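Local coordinates for tubulin-like protein CetZ1 (Haloferax volcanii, PDB 4B46), which controls cell shape in this archaeon, being essential for developing the rod-shaped cells that swim efficiently, and binds guanine nucleotide, at residues A[114-119]-A[155-160]; A[295-300]-A[342-347]; A[15-20]-A[46-51]; A[146-151]-A[359-364]. One frame throughout, in Å; residues are numbered along the deposited sequence.

Along the chain, contact 3 closes first and is followed by contact 1, while contact 2 lies inside the long loop that contact 4 closes. Contacts 1 and 3 both belong to the GTPase domain, their centres about 22 Å apart, and each involves a helix that follows a strand of its parallel sheet. Contact 2 lies in the C-terminal domain, about 25 Å from either of them between centres, and pairs two antiparallel strands of that domain's mixed sheet. Contacts 1 and 4 share helix 144-160 and touch, with centres about 14 Å apart. Contact 4 brings helix 353-366, which follows strand 339-347 of contact 2, onto the GTPase domain and so links the two domains.

Contact 1 of 4, residues A[114-119]-A[155-160]; sequences GGAPVL and QTFVRE
Phe157 lies against Ala116 and Pro117, reaching from helix 144-160 to helix 111-126. Its CB touches the proline ring, 4.0 Å from Pro117 CG. CG is anti to the backbone N (chi1 -156°), and beyond it the ring lies alongside Pro117: CD1 is 4.0 Å from Pro117 CA, CE1 passes the carbonyl O of Ala116, and at the tip CZ comes within 3.9 Å of Ala116 CB. That methyl stands over one face of the ring, offset toward the rim, in a CH-pi contact. Next along the proline ring, Pro117 CB meets Thr156 CG2 at 3.7 Å, while the bent side chain of Glu160 passes Pro117 O with its CB and CG. Val103 of strand 100-106 touches both Ala116 and Phe157 from the sheet side. An alanine in place of Phe157 would probably open a gap beside Ala116 and Val103, depriving the methyl of its ring face. The two helix segments run nearly parallel, 19° apart, and no hydrogen bond joins them. Their cohesion therefore rests on van der Waals fit, with Pro117, whose nitrogen offers no N-H to the preceding turn, supplying a compact apolar surface where its helix kinks.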
loop_
_atom_site.group_PDB
_atom_site.type_symbol
_atom_site.label_atom_id
_atom_site.label_comp_id
_atom_site.label_asym_id
_atom_site.label_seq_id
_atom_site.Cartn_x
_atom_site.Cartn_y
_atom_site.Cartn_z
ATOM N N GLY A 114 12.125 9.246 -5.563
ATOM C CA GLY A 114 12.011 10.652 -5.913
ATOM C C GLY A 114 10.736 11.019 -6.659
ATOM O O GLY A 114 10.204 12.114 -6.478
ATOM N N GLY A 115 10.245 10.113 -7.500
ATOM C CA GLY A 115 9.120 10.422 -8.375
ATOM C C GLY A 115 7.727 10.230 -7.796
ATOM O O GLY A 115 6.797 10.956 -8.170
ATOM N N ALA A 116 7.565 9.261 -6.896
ATOM C CA ALA A 116 6.247 9.030 -6.298
ATOM C C ALA A 116 5.656 10.265 -5.606
ATOM O O ALA A 116 4.496 10.585 -5.838
ATOM C CB ALA A 116 6.243 7.803 -5.372
ATOM N N PRO A 117 6.446 10.979 -4.774
ATOM C CA PRO A 117 5.859 12.175 -4.154
ATOM C C PRO A 117 5.529 13.273 -5.162
ATOM O O PRO A 117 4.585 14.040 -4.945
ATOM C CB PRO A 117 6.967 12.669 -3.219
ATOM C CG PRO A 117 7.822 11.484 -2.986
ATOM C CD PRO A 117 7.813 10.737 -4.276
ATOM N N VAL A 118 6.316 13.361 -6.230
ATOM C CA VAL A 118 6.072 14.336 -7.281
ATOM C C VAL A 118 4.751 14.013 -7.960
ATOM O O VAL A 118 3.927 14.898 -8.195
ATOM C CB VAL A 118 7.234 14.367 -8.312
ATOM C CG1 VAL A 118 6.839 15.157 -9.578
ATOM C CG2 VAL A 118 8.475 14.953 -7.678
ATOM N N LEU A 119 4.531 12.737 -8.248
ATOM C CA LEU A 119 3.274 12.336 -8.866
ATOM C C LEU A 119 2.089 12.589 -7.935
ATOM O O LEU A 119 1.046 13.092 -8.385
ATOM C CB LEU A 119 3.293 10.864 -9.287
ATOM C CG LEU A 119 1.962 10.354 -9.868
ATOM C CD1 LEU A 119 1.506 11.159 -11.094
ATOM C CD2 LEU A 119 2.039 8.864 -10.189
ATOM N N GLN A 155 9.606 11.540 4.172
ATOM C CA GLN A 155 9.278 12.887 4.635
ATOM C C GLN A 155 8.407 13.614 3.618
ATOM O O GLN A 155 7.437 14.268 3.983
ATOM C CB GLN A 155 10.546 13.714 4.872
ATOM C CG GLN A 155 11.498 13.149 5.906
ATOM C CD GLN A 155 11.027 13.379 7.326
ATOM O OE1 GLN A 155 10.681 12.436 8.038
ATOM N NE2 GLN A 155 11.017 14.638 7.750
ATOM N N THR A 156 8.760 13.487 2.342
ATOM C CA THR A 156 8.052 14.213 1.288
ATOM C C THR A 156 6.760 13.511 0.916
ATOM O O THR A 156 5.710 14.146 0.792
ATOM C CB THR A 156 8.919 14.355 0.021
ATOM O OG1 THR A 156 10.197 14.874 0.386
ATOM C CG2 THR A 156 8.261 15.310 -0.982
ATOM N N PHE A 157 6.843 12.197 0.727
ATOM C CA PHE A 157 5.685 11.390 0.320
ATOM C C PHE A 157 4.500 11.537 1.291
ATOM O O PHE A 157 3.348 11.696 0.865
ATOM C CB PHE A 157 6.104 9.919 0.246
ATOM C CG PHE A 157 5.264 9.074 -0.669
ATOM C CD1 PHE A 157 4.287 9.638 -1.472
ATOM C CD2 PHE A 157 5.479 7.710 -0.745
ATOM C CE1 PHE A 157 3.525 8.849 -2.326
ATOM C CE2 PHE A 157 4.719 6.914 -1.589
ATOM C CZ PHE A 157 3.731 7.491 -2.378
ATOM N N VAL A 158 4.784 11.479 2.591
ATOM C CA VAL A 158 3.722 11.501 3.593
ATOM C C VAL A 158 2.984 12.836 3.551
ATOM O O VAL A 158 1.789 12.909 3.834
ATOM C CB VAL A 158 4.258 11.180 5.021
ATOM C CG1 VAL A 158 5.033 12.355 5.588
ATOM C CG2 VAL A 158 3.114 10.789 5.960
ATOM N N ARG A 159 3.693 13.886 3.156
ATOM C CA ARG A 159 3.111 15.216 3.091
ATOM C C ARG A 159 2.296 15.457 1.821
ATOM O O ARG A 159 1.499 16.392 1.767
ATOM C CB ARG A 159 4.204 16.280 3.236
ATOM C CG ARG A 159 4.682 16.473 4.672
ATOM C CD ARG A 159 6.053 17.132 4.721
ATOM N NE ARG A 159 6.529 17.363 6.087
ATOM C CZ ARG A 159 7.038 16.425 6.886
ATOM N NH1 ARG A 159 7.128 15.168 6.475
ATOM N NH2 ARG A 159 7.449 16.746 8.107
ATOM N N GLU A 160 2.484 14.620 0.804
ATOM C CA GLU A 160 1.834 14.858 -0.496
ATOM C C GLU A 160 0.639 13.965 -0.783
ATOM O O GLU A 160 -0.045 14.157 -1.780
ATOM C CB GLU A 160 2.837 14.702 -1.647
ATOM C CG GLU A 160 4.052 15.627 -1.571
ATOM C CD GLU A 160 3.700 17.104 -1.577
ATOM O OE1 GLU A 160 2.561 17.471 -1.939
ATOM O OE2 GLU A 160 4.578 17.908 -1.218
#

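Contact 2 of 4, residues A[295-300]-A[342-347]; sequences ALLVLA and GVILLS
Leu297 and Ile344 meet in the middle of the strand pair, where their side chains cross obliquely and Leu297 CD1 comes 3.9 Å from Ile344 CG1. The same CD1 methyl, set by a chi2 of 60°, also rests on the carbonyl O of Val343. On this face of the sheet the apolar row continues both ways: Ala295 CB touches Leu346 CD2 at 3.6 Å, and Leu299 CD1 lies over Gly342 CA, which has no side chain of its own to meet it. The other face carries Leu296 beside Leu345 and Val298 beside Val343. These pairs stand side by side rather than interlocking, with Leu296 CB 4.2 Å from Leu345 CB. Helix 216-223 covers part of that face, touching Leu296 and Leu345.

Between the two apolar layers runs the backbone. Leu296 and Leu345 form a hydrogen-bonded pair, Leu345 N giving a 2.9 Å bond to Leu296 O that is close to straight at 170°. Val298 and Val343 form the next such pair, with Val343 N 2.7 Å from Val298 O. CA-H...O contacts fill in at the intervening positions, as from Gly342 CA to Val298 O at 3.3 Å. Leu297 turns its own backbone bonds outward, to Arg328 and Gly330 of strand 326-333. Strand 294-301 thus has an antiparallel partner in 339-347 and a parallel one in 326-333, reached through helix 308-322 by a beta-alpha-beta crossover: the mixed sheet of the tubulin/FtsZ C-terminal domain.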
loop_
_atom_site.group_PDB
_atom_site.type_symbol
_atom_site.label_atom_id
_atom_site.label_comp_id
_atom_site.label_asym_id
_atom_site.label_seq_id
_atom_site.Cartn_x
_atom_site.Cartn_y
_atom_site.Cartn_z
ATOM N N ALA A 295 -9.669 3.012 13.254
ATOM C CA ALA A 295 -9.461 1.614 12.902
ATOM C C ALA A 295 -10.626 1.119 12.059
ATOM O O ALA A 295 -11.765 1.553 12.239
ATOM C CB ALA A 295 -9.322 0.753 14.164
ATOM N N LEU A 296 -10.337 0.210 11.139
ATOM C CA LEU A 296 -11.367 -0.417 10.338
ATOM C C LEU A 296 -11.095 -1.901 10.311
ATOM O O LEU A 296 -9.998 -2.329 9.963
ATOM C CB LEU A 296 -11.348 0.123 8.910
ATOM C CG LEU A 296 -12.219 -0.618 7.894
ATOM C CD1 LEU A 296 -13.728 -0.498 8.206
ATOM C CD2 LEU A 296 -11.940 -0.119 6.467
ATOM N N LEU A 297 -12.101 -2.679 10.685
ATOM C CA LEU A 297 -12.024 -4.126 10.655
ATOM C C LEU A 297 -12.730 -4.627 9.408
ATOM O O LEU A 297 -13.848 -4.209 9.104
ATOM C CB LEU A 297 -12.697 -4.714 11.906
ATOM C CG LEU A 297 -12.876 -6.226 11.930
ATOM C CD1 LEU A 297 -11.523 -6.923 11.834
ATOM C CD2 LEU A 297 -13.623 -6.658 13.205
ATOM N N VAL A 298 -12.077 -5.528 8.689
ATOM C CA VAL A 298 -12.667 -6.114 7.506
ATOM C C VAL A 298 -12.583 -7.633 7.580
ATOM O O VAL A 298 -11.492 -8.193 7.715
ATOM C CB VAL A 298 -11.947 -5.630 6.228
ATOM C CG1 VAL A 298 -12.539 -6.307 4.997
ATOM C CG2 VAL A 298 -12.040 -4.113 6.102
ATOM N N LEU A 299 -13.734 -8.293 7.496
ATOM C CA LEU A 299 -13.795 -9.754 7.429
ATOM C C LEU A 299 -14.195 -10.174 6.022
ATOM O O LEU A 299 -15.207 -9.737 5.516
ATOM C CB LEU A 299 -14.818 -10.303 8.425
ATOM C CG LEU A 299 -14.352 -10.710 9.821
ATOM C CD1 LEU A 299 -13.371 -11.873 9.753
ATOM C CD2 LEU A 299 -13.729 -9.537 10.534
ATOM N N ALA A 300 -13.404 -11.025 5.385
ATOM C CA ALA A 300 -13.728 -11.471 4.037
ATOM C C ALA A 300 -13.844 -12.982 4.006
ATOM O O ALA A 300 -12.995 -13.689 4.544
ATOM C CB ALA A 300 -12.666 -11.001 3.053
ATOM N N GLY A 342 -9.248 -11.836 8.056
ATOM C CA GLY A 342 -9.537 -10.624 8.798
ATOM C C GLY A 342 -8.429 -9.609 8.594
ATOM O O GLY A 342 -7.248 -9.939 8.735
ATOM N N VAL A 343 -8.805 -8.381 8.245
ATOM C CA VAL A 343 -7.836 -7.312 8.072
ATOM C C VAL A 343 -8.178 -6.173 9.007
ATOM O O VAL A 343 -9.335 -5.801 9.152
ATOM C CB VAL A 343 -7.808 -6.804 6.604
ATOM C CG1 VAL A 343 -7.495 -5.310 6.532
ATOM C CG2 VAL A 343 -6.801 -7.602 5.786
ATOM N N ILE A 344 -7.169 -5.617 9.655
ATOM C CA ILE A 344 -7.373 -4.418 10.442
ATOM C C ILE A 344 -6.531 -3.302 9.849
ATOM O O ILE A 344 -5.320 -3.436 9.709
ATOM C CB ILE A 344 -6.989 -4.637 11.914
ATOM C CG1 ILE A 344 -7.805 -5.809 12.498
ATOM C CG2 ILE A 344 -7.231 -3.363 12.711
ATOM C CD1 ILE A 344 -7.429 -6.181 13.921
ATOM N N LEU A 345 -7.188 -2.212 9.480
ATOM C CA LEU A 345 -6.505 -1.035 8.983
ATOM C C LEU A 345 -6.444 -0.062 10.139
ATOM O O LEU A 345 -7.472 0.251 10.746
ATOM C CB LEU A 345 -7.281 -0.422 7.808
ATOM C CG LEU A 345 -6.910 1.000 7.383
ATOM C CD1 LEU A 345 -5.455 1.088 6.892
ATOM C CD2 LEU A 345 -7.886 1.530 6.314
ATOM N N LEU A 346 -5.232 0.371 10.474
ATOM C CA LEU A 346 -5.024 1.345 11.530
ATOM C C LEU A 346 -4.428 2.588 10.897
ATOM O O LEU A 346 -3.340 2.539 10.328
ATOM C CB LEU A 346 -4.087 0.794 12.610
ATOM C CG LEU A 346 -4.579 -0.459 13.336
ATOM C CD1 LEU A 346 -3.496 -1.008 14.256
ATOM C CD2 LEU A 346 -5.843 -0.162 14.135
ATOM N N SER A 347 -5.158 3.696 10.973
ATOM C CA SER A 347 -4.724 4.919 10.329
ATOM C C SER A 347 -4.318 5.927 11.381
ATOM O O SER A 347 -4.938 6.003 12.428
ATOM C CB SER A 347 -5.833 5.467 9.427
ATOM O OG SER A 347 -5.630 6.844 9.131
#

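Contact 3 of 4, residues A[15-20]-A[46-51]; sequences VVDKFV and GLKNIP
Asp17 swings its carboxylate from the helix to the loop with CG roughly anti to the backbone N (chi1 -148°), while in Asn49 a chi1 of -53° sets CG anti to the carbonyl carbon and a chi2 of -56° turns ND2 toward the helix. The carboxylate receives successive loop N-H groups. Asp17 OD2 takes Lys48 N at 2.8 Å, and Asp17 OD1 takes Asn49 N, also at 2.8 Å; both donors come on the syn side and somewhat out of the carboxylate plane. Ile50 N adds a weak bond to Asp17 OD1. In return, Asn49 ND2 donates to Asp17 O at 3.0 Å from well above the carbonyl plane. This buried carboxylate, held by several amides, would probably favour its ionised form. An alanine in place of Asp17 would probably leave the amides of Lys48 and Asn49 without their acceptors and the loop freer to shift.

Apolar contacts border the polar patch. Val20 CG1 lies 3.7 Å from Asn49 CB, and Val16 CG1 meets Ile50 CD1 at 3.8 Å, the two side chains crossing at about a right angle. Strand 31-38 touches both segments: Ala34 meets Val16 and Val20, Ala36 meets Leu47 and Ile50. The loop, which leads on to strand 55-57, thus lies beside helix 9-26, whose start holds the GTP-binding residues Gln10 to Lys14.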
loop_
_atom_site.group_PDB
_atom_site.type_symbol
_atom_site.label_atom_id
_atom_site.label_comp_id
_atom_site.label_asym_id
_atom_site.label_seq_id
_atom_site.Cartn_x
_atom_site.Cartn_y
_atom_site.Cartn_z
ATOM N N VAL A 15 4.726 -4.639 -7.906
ATOM C CA VAL A 15 3.618 -4.773 -6.967
ATOM C C VAL A 15 2.275 -4.501 -7.650
ATOM O O VAL A 15 1.324 -5.272 -7.482
ATOM C CB VAL A 15 3.835 -3.889 -5.722
ATOM C CG1 VAL A 15 2.558 -3.831 -4.846
ATOM C CG2 VAL A 15 5.034 -4.429 -4.923
ATOM N N VAL A 16 2.207 -3.430 -8.438
ATOM C CA VAL A 16 0.992 -3.125 -9.191
ATOM C C VAL A 16 0.669 -4.231 -10.191
ATOM O O VAL A 16 -0.493 -4.628 -10.333
ATOM C CB VAL A 16 1.060 -1.752 -9.883
ATOM C CG1 VAL A 16 -0.162 -1.547 -10.819
ATOM C CG2 VAL A 16 1.099 -0.655 -8.835
ATOM N N ASP A 17 1.702 -4.747 -10.855
ATOM C CA ASP A 17 1.553 -5.868 -11.781
ATOM C C ASP A 17 0.900 -7.063 -11.068
ATOM O O ASP A 17 -0.019 -7.696 -11.596
ATOM C CB ASP A 17 2.925 -6.274 -12.335
ATOM C CG ASP A 17 2.866 -6.809 -13.766
ATOM O OD1 ASP A 17 2.037 -6.327 -14.566
ATOM O OD2 ASP A 17 3.680 -7.701 -14.099
ATOM N N LYS A 18 1.376 -7.367 -9.867
ATOM C CA LYS A 18 0.844 -8.498 -9.105
ATOM C C LYS A 18 -0.565 -8.220 -8.595
ATOM O O LYS A 18 -1.390 -9.121 -8.515
ATOM C CB LYS A 18 1.761 -8.843 -7.936
ATOM C CG LYS A 18 1.384 -10.134 -7.242
ATOM C CD LYS A 18 2.625 -10.907 -6.851
ATOM C CE LYS A 18 2.385 -12.400 -6.944
ATOM N NZ LYS A 18 3.667 -13.148 -6.816
ATOM N N PHE A 19 -0.824 -6.967 -8.234
ATOM C CA PHE A 19 -2.158 -6.536 -7.843
ATOM C C PHE A 19 -3.164 -6.764 -8.968
ATOM O O PHE A 19 -4.291 -7.208 -8.727
ATOM C CB PHE A 19 -2.143 -5.060 -7.446
ATOM C CG PHE A 19 -2.712 -4.807 -6.090
ATOM C CD1 PHE A 19 -4.021 -5.154 -5.806
ATOM C CD2 PHE A 19 -1.934 -4.255 -5.090
ATOM C CE1 PHE A 19 -4.553 -4.936 -4.552
ATOM C CE2 PHE A 19 -2.458 -4.036 -3.831
ATOM C CZ PHE A 19 -3.768 -4.375 -3.563
ATOM N N VAL A 20 -2.752 -6.461 -10.195
ATOM C CA VAL A 20 -3.604 -6.696 -11.360
ATOM C C VAL A 20 -3.935 -8.178 -11.508
ATOM O O VAL A 20 -5.074 -8.545 -11.784
ATOM C CB VAL A 20 -2.952 -6.178 -12.666
ATOM C CG1 VAL A 20 -3.756 -6.624 -13.882
ATOM C CG2 VAL A 20 -2.835 -4.660 -12.631
ATOM N N GLY A 46 9.580 -6.080 -18.520
ATOM C CA GLY A 46 9.403 -7.264 -17.700
ATOM C C GLY A 46 8.018 -7.427 -17.100
ATOM O O GLY A 46 7.685 -8.491 -16.585
ATOM N N LEU A 47 7.205 -6.379 -17.156
ATOM C CA LEU A 47 5.863 -6.459 -16.591
ATOM C C LEU A 47 4.994 -7.354 -17.453
ATOM O O LEU A 47 5.250 -7.519 -18.644
ATOM C CB LEU A 47 5.247 -5.076 -16.455
ATOM C CG LEU A 47 6.069 -4.148 -15.571
ATOM C CD1 LEU A 47 5.518 -2.738 -15.639
ATOM C CD2 LEU A 47 6.094 -4.660 -14.129
ATOM N N LYS A 48 3.966 -7.935 -16.849
ATOM C CA LYS A 48 3.203 -8.980 -17.516
ATOM C C LYS A 48 1.742 -8.608 -17.717
ATOM O O LYS A 48 1.104 -9.061 -18.661
ATOM C CB LYS A 48 3.292 -10.278 -16.706
ATOM C CG LYS A 48 4.700 -10.812 -16.541
ATOM C CD LYS A 48 4.728 -12.005 -15.603
ATOM C CE LYS A 48 6.145 -12.541 -15.428
ATOM N NZ LYS A 48 6.696 -13.103 -16.693
ATOM N N ASN A 49 1.221 -7.777 -16.825
ATOM C CA ASN A 49 -0.217 -7.564 -16.730
ATOM C C ASN A 49 -0.650 -6.136 -17.017
ATOM O O ASN A 49 -1.817 -5.873 -17.272
ATOM C CB ASN A 49 -0.687 -7.975 -15.338
ATOM C CG ASN A 49 -0.254 -9.373 -14.983
ATOM O OD1 ASN A 49 -0.545 -10.317 -15.710
ATOM N ND2 ASN A 49 0.475 -9.512 -13.883
ATOM N N ILE A 50 0.293 -5.211 -16.954
ATOM C CA ILE A 50 -0.002 -3.817 -17.227
ATOM C C ILE A 50 0.090 -3.566 -18.730
ATOM O O ILE A 50 1.089 -3.905 -19.353
ATOM C CB ILE A 50 0.955 -2.907 -16.440
ATOM C CG1 ILE A 50 0.763 -3.164 -14.938
ATOM C CG2 ILE A 50 0.734 -1.447 -16.803
ATOM C CD1 ILE A 50 1.618 -2.336 -14.035
ATOM N N PRO A 51 -0.974 -3.000 -19.325
ATOM C CA PRO A 51 -1.004 -2.751 -20.774
ATOM C C PRO A 51 0.211 -1.942 -21.241
ATOM O O PRO A 51 0.629 -1.024 -20.541
ATOM C CB PRO A 51 -2.287 -1.935 -20.962
ATOM C CG PRO A 51 -3.150 -2.306 -19.799
ATOM C CD PRO A 51 -2.199 -2.527 -18.653
#

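Contact 4 of 4, residues A[146-151]-A[359-364]; sequences YTLNAA and QQVAIE
Ala151 and Thr147, which both lie against Val361, are joined within their own helix by the bond from Ala151 N to Thr147 O, 3.0 Å long. No polar bond crosses to the other helix, and the contact is made by apolar side-chain groups. Val361 does most of the work. With its CG1 anti to the backbone N (chi1 167°), that methyl reaches between Ala151 CB, at 3.8 Å, and Leu148 CD1, at 3.9 Å; the side chains of Leu148 and Val361 run obliquely to one another. The second methyl, Val361 CG2, approaches Thr147 CG2 more loosely at 4.4 Å. At the next residue, Ala362 CB sits 4.1 Å from Ala151 CB. The segment axes pass 8.5 Å apart, crossing nearly perpendicularly. The same stripe of helix 353-366 continues the contact at either end, Leu358 touching Ala151 and Ala365 touching Leu148. Toward the nucleotide, Thr147 has its side chain about 6 Å from that of the GTP-binding Glu142. The crossing joins a helix of the tubulin/FtsZ GTPase domain to the helix that follows the last strand of the C-terminal domain, an interdomain helix packing near the nucleotide site.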
loop_
_atom_site.group_PDB
_atom_site.type_symbol
_atom_site.label_atom_id
_atom_site.label_comp_id
_atom_site.label_asym_id
_atom_site.label_seq_id
_atom_site.Cartn_x
_atom_site.Cartn_y
_atom_site.Cartn_z
ATOM N N TYR A 146 20.276 3.297 0.947
ATOM C CA TYR A 146 18.869 2.973 0.743
ATOM C C TYR A 146 18.024 3.421 1.919
ATOM O O TYR A 146 16.917 3.908 1.734
ATOM C CB TYR A 146 18.705 1.488 0.409
ATOM C CG TYR A 146 19.698 1.113 -0.671
ATOM C CD1 TYR A 146 19.476 1.468 -2.008
ATOM C CD2 TYR A 146 20.889 0.482 -0.348
ATOM C CE1 TYR A 146 20.419 1.161 -3.004
ATOM C CE2 TYR A 146 21.830 0.177 -1.327
ATOM C CZ TYR A 146 21.590 0.513 -2.645
ATOM O OH TYR A 146 22.540 0.193 -3.586
ATOM N N THR A 147 18.567 3.295 3.125
ATOM C CA THR A 147 17.889 3.792 4.316
ATOM C C THR A 147 17.726 5.317 4.251
ATOM O O THR A 147 16.655 5.849 4.555
ATOM C CB THR A 147 18.673 3.410 5.581
ATOM O OG1 THR A 147 18.903 1.998 5.568
ATOM C CG2 THR A 147 17.897 3.781 6.830
ATOM N N LEU A 148 18.797 6.006 3.858
ATOM C CA LEU A 148 18.770 7.462 3.700
ATOM C C LEU A 148 17.766 7.908 2.637
ATOM O O LEU A 148 17.001 8.847 2.863
ATOM C CB LEU A 148 20.164 8.005 3.370
ATOM C CG LEU A 148 20.323 9.520 3.165
ATOM C CD1 LEU A 148 19.808 10.317 4.356
ATOM C CD2 LEU A 148 21.789 9.887 2.873
ATOM N N ASN A 149 17.778 7.257 1.476
ATOM C CA ASN A 149 16.786 7.570 0.447
ATOM C C ASN A 149 15.373 7.427 0.977
ATOM O O ASN A 149 14.516 8.261 0.695
ATOM C CB ASN A 149 16.944 6.682 -0.782
ATOM C CG ASN A 149 18.127 7.088 -1.643
ATOM O OD1 ASN A 149 18.673 8.176 -1.490
ATOM N ND2 ASN A 149 18.519 6.214 -2.554
ATOM N N ALA A 150 15.134 6.377 1.762
ATOM C CA ALA A 150 13.789 6.099 2.248
ATOM C C ALA A 150 13.351 7.168 3.230
ATOM O O ALA A 150 12.205 7.634 3.197
ATOM C CB ALA A 150 13.725 4.725 2.893
ATOM N N ALA A 151 14.276 7.548 4.102
ATOM C CA ALA A 151 14.043 8.594 5.087
ATOM C C ALA A 151 13.634 9.901 4.396
ATOM O O ALA A 151 12.629 10.512 4.754
ATOM C CB ALA A 151 15.301 8.803 5.934
ATOM N N GLN A 359 13.153 9.701 10.496
ATOM C CA GLN A 359 13.223 11.128 10.789
ATOM C C GLN A 359 14.610 11.528 11.304
ATOM O O GLN A 359 15.174 12.535 10.870
ATOM C CB GLN A 359 12.116 11.544 11.769
ATOM C CG GLN A 359 10.715 11.360 11.187
ATOM C CD GLN A 359 9.590 11.601 12.188
ATOM O OE1 GLN A 359 9.781 11.520 13.406
ATOM N NE2 GLN A 359 8.403 11.891 11.670
ATOM N N GLN A 360 15.164 10.728 12.214
ATOM C CA GLN A 360 16.493 10.989 12.748
ATOM C C GLN A 360 17.564 10.882 11.651
ATOM O O GLN A 360 18.472 11.712 11.573
ATOM C CB GLN A 360 16.814 10.026 13.891
ATOM C CG GLN A 360 18.082 10.360 14.648
ATOM C CD GLN A 360 17.930 11.597 15.504
ATOM O OE1 GLN A 360 16.959 11.729 16.246
ATOM N NE2 GLN A 360 18.879 12.518 15.393
ATOM N N VAL A 361 17.454 9.850 10.819
ATOM C CA VAL A 361 18.352 9.673 9.682
ATOM C C VAL A 361 18.331 10.889 8.750
ATOM O O VAL A 361 19.381 11.411 8.379
ATOM C CB VAL A 361 17.996 8.400 8.883
ATOM C CG1 VAL A 361 18.706 8.396 7.532
ATOM C CG2 VAL A 361 18.360 7.160 9.680
ATOM N N ALA A 362 17.135 11.343 8.389
ATOM C CA ALA A 362 16.990 12.502 7.513
ATOM C C ALA A 362 17.548 13.779 8.146
ATOM O O ALA A 362 18.224 14.568 7.486
ATOM C CB ALA A 362 15.540 12.691 7.141
ATOM N N ILE A 363 17.261 13.970 9.429
ATOM C CA ILE A 363 17.717 15.146 10.164
ATOM C C ILE A 363 19.239 15.240 10.237
ATOM O O ILE A 363 19.810 16.310 10.012
ATOM C CB ILE A 363 17.110 15.185 11.586
ATOM C CG1 ILE A 363 15.669 15.688 11.532
ATOM C CG2 ILE A 363 17.932 16.073 12.513
ATOM C CD1 ILE A 363 15.002 15.758 12.895
ATOM N N GLU A 364 19.894 14.123 10.549
ATOM C CA GLU A 364 21.348 14.083 10.634
ATOM C C GLU A 364 22.002 14.407 9.292
ATOM O O GLU A 364 23.012 15.105 9.242
ATOM C CB GLU A 364 21.831 12.723 11.146
ATOM C CG GLU A 364 21.530 12.469 12.611
ATOM C CD GLU A 364 21.849 11.047 13.036
ATOM O OE1 GLU A 364 22.352 10.267 12.195
ATOM O OE2 GLU A 364 21.588 10.707 14.211
#